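Cytochrome c' (Thermochromatium tepidum, PDB 3VRC) binds a covalently attached heme c and probably serves in electron transport in a thermophilic purple photosynthetic bacterium. Local coordinates at residues A1-S4 and P5-I9. Residues are numbered along the deposited sequence; the frame is centred on the assembly and turned at random.
Sequences ADLS and PEEQI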
ATOM      1  N   ALA B   1     -16.831  12.964   4.775  1.00 61.05           N
ATOM      2  CA  ALA B   1     -15.686  12.047   4.968  1.00 58.59           C
ATOM      3  C   ALA B   1     -15.630  11.009   3.833  1.00 57.68           C
ATOM      4  O   ALA B   1     -14.699  10.194   3.783  1.00 72.02           O
ATOM      5  CB  ALA B   1     -15.754  11.378   6.342  1.00 60.26           C
ATOM      6  N   ASP B   2     -16.613  11.039   2.927  1.00 39.18           N
ATOM      7  CA  ASP B   2     -16.522  10.169   1.723  1.00 33.99           C
ATOM      8  C   ASP B   2     -15.497  10.735   0.778  1.00 28.78           C
ATOM      9  O   ASP B   2     -15.446  11.953   0.579  1.00 27.33           O
ATOM     10  CB  ASP B   2     -17.851  10.120   0.952  1.00 52.25           C
ATOM     11  CG  ASP B   2     -18.970   9.438   1.731  1.00 69.95           C
ATOM     12  OD1 ASP B   2     -18.681   8.433   2.434  1.00 58.22           O
ATOM     13  OD2 ASP B   2     -20.144   9.886   1.618  1.00108.27           O
ATOM     14  N   LEU B   3     -14.703   9.875   0.138  1.00 21.59           N
ATOM     15  CA  LEU B   3     -13.714  10.359  -0.793  0.80 17.57           C
ATOM     16  C   LEU B   3     -14.352  10.987  -2.015  1.00 15.96           C
ATOM     17  O   LEU B   3     -15.204  10.368  -2.660  1.00 17.68           O
ATOM     18  CB  LEU B   3     -12.806   9.202  -1.209  0.80 17.70           C
ATOM     19  CG  LEU B   3     -11.617   8.887  -0.324  0.80 19.26           C
ATOM     20  CD1 LEU B   3     -11.990   8.431   1.072  0.80 23.61           C
ATOM     21  CD2 LEU B   3     -10.843   7.782  -1.047  0.80 17.73           C
ATOM     22  N   SER B   4     -13.873  12.173  -2.393  1.00 14.87           N
ATOM     23  CA  SER B   4     -14.229  12.820  -3.636  1.00 14.88           C
ATOM     24  C   SER B   4     -13.714  11.997  -4.789  1.00 14.31           C
ATOM     25  O   SER B   4     -12.827  11.162  -4.619  1.00 13.58           O
ATOM     26  CB  SER B   4     -13.622  14.230  -3.708  1.00 15.95           C
ATOM     27  OG  SER B   4     -12.195  14.079  -3.817  1.00 15.47           O
ATOM     28  N   PRO B   5     -14.203  12.259  -5.980  1.00 14.59           N
ATOM     29  CA  PRO B   5     -13.653  11.572  -7.139  1.00 14.67           C
ATOM     30  C   PRO B   5     -12.137  11.767  -7.293  1.00 13.35           C
ATOM     31  O   PRO B   5     -11.420  10.803  -7.578  1.00 12.52           O
ATOM     32  CB  PRO B   5     -14.489  12.184  -8.286  1.00 17.92           C
ATOM     33  CG  PRO B   5     -15.838  12.437  -7.676  1.00 18.80           C
ATOM     34  CD  PRO B   5     -15.444  13.020  -6.340  1.00 18.01           C
ATOM     35  N   GLU B   6     -11.639  12.970  -7.081  1.00 13.13           N
ATOM     36  CA  GLU B   6     -10.222  13.220  -7.140  1.00 13.06           C
ATOM     37  C   GLU B   6      -9.449  12.362  -6.128  1.00 11.51           C
ATOM     38  O   GLU B   6      -8.433  11.764  -6.461  1.00 11.85           O
ATOM     39  CB  GLU B   6      -9.932  14.696  -6.858  1.00 15.45           C
ATOM     40  CG  GLU B   6      -8.435  15.009  -6.769  1.00 19.23           C
ATOM     41  CD  GLU B   6      -8.181  16.476  -6.538  1.00 19.16           C
ATOM     42  OE1 GLU B   6      -8.861  17.312  -7.123  1.00 25.46           O
ATOM     43  OE2 GLU B   6      -7.264  16.844  -5.807  1.00 31.65           O
ATOM     44  N   GLU B   7      -9.965  12.294  -4.910  1.00 11.84           N
ATOM     45  CA  GLU B   7      -9.310  11.491  -3.885  1.00 11.23           C
ATOM     46  C   GLU B   7      -9.375   9.994  -4.229  1.00 10.20           C
ATOM     47  O   GLU B   7      -8.435   9.261  -3.905  1.00 10.49           O
ATOM     48  CB  GLU B   7      -9.951  11.766  -2.522  1.00 13.04           C
ATOM     49  CG  GLU B   7      -9.628  13.181  -2.035  1.00 13.42           C
ATOM     50  CD  GLU B   7     -10.465  13.542  -0.844  1.00 16.20           C
ATOM     51  OE1 GLU B   7     -11.670  13.281  -0.761  1.00 18.13           O
ATOM     52  OE2 GLU B   7      -9.868  14.045   0.115  1.00 24.00           O
ATOM     53  N   GLN B   8     -10.463   9.522  -4.814  1.00 11.33           N
ATOM     54  CA  GLN B   8     -10.550   8.106  -5.184  1.00 10.71           C
ATOM     55  C   GLN B   8      -9.490   7.787  -6.236  1.00 10.12           C
ATOM     56  O   GLN B   8      -8.815   6.758  -6.157  1.00  9.72           O
ATOM     57  CB  GLN B   8     -11.943   7.786  -5.736  1.00 12.10           C
ATOM     58  CG  GLN B   8     -12.985   7.728  -4.657  1.00 12.43           C
ATOM     59  CD  GLN B   8     -14.350   7.538  -5.294  1.00 14.13           C
ATOM     60  OE1 GLN B   8     -14.584   6.546  -5.947  1.00 15.55           O
ATOM     61  NE2 GLN B   8     -15.204   8.562  -5.189  1.00 18.47           N
ATOM     62  N   ILE B   9      -9.320   8.659  -7.229  1.00 10.50           N
ATOM     63  CA  ILE B   9      -8.306   8.445  -8.269  1.00 10.51           C
ATOM     64  C   ILE B   9      -6.931   8.423  -7.621  1.00  9.35           C
ATOM     65  O   ILE B   9      -6.112   7.527  -7.874  1.00  9.90           O
ATOM     66  CB  ILE B   9      -8.391   9.519  -9.359  1.00 11.25           C
ATOM     67  CG1 ILE B   9      -9.708   9.391 -10.149  1.00 11.96           C
ATOM     68  CG2 ILE B   9      -7.226   9.428 -10.279  1.00 11.80           C
ATOM     69  CD1 ILE B   9     -10.005  10.628 -11.011  1.00 14.67           C
TER
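The carboxylate of Glu-7 turns OE1 to Ser-4: OE1 takes the backbone N-H of Ser-4 on its anti lone pair, 3.0 Å from N and nearly straight at 167°. In return, Ser-4 OG accepts from Glu-7 N at 3.1 Å, which makes a capping box at the start of helix 5-31 with Ser-4 as N-cap. With chi1 68°, OG sits between the backbone N and the carbonyl carbon, which brings it to face Glu-7 N; a weak bond of 3.2 Å also joins OG to Glu-7 OE1. The second flat group, the Gln-8 amide, sends NE2 to Leu-3 O (3.1 Å); Leu-3 O lies off the amide plane, and NE2 stands above the carbonyl plane, while Gln-8 OE1 accepts from Gly-59 N. With an alanine here, Leu-3 O and Gly-59 N would probably lose these mates, and with them the amide link between Leu-3 and the loop at Gly-59. Leu-3 crosses Glu-7 at a slant, CG 4.0 Å from Glu-7 CB; its CB meets Gln-8 CG at 3.8 Å, and it also packs on Trp-21 of the second subunit. Ile-9, one turn on from Pro-5, touches the heme. Gln-8 N donates to Ser-4 O, 2.9 Å.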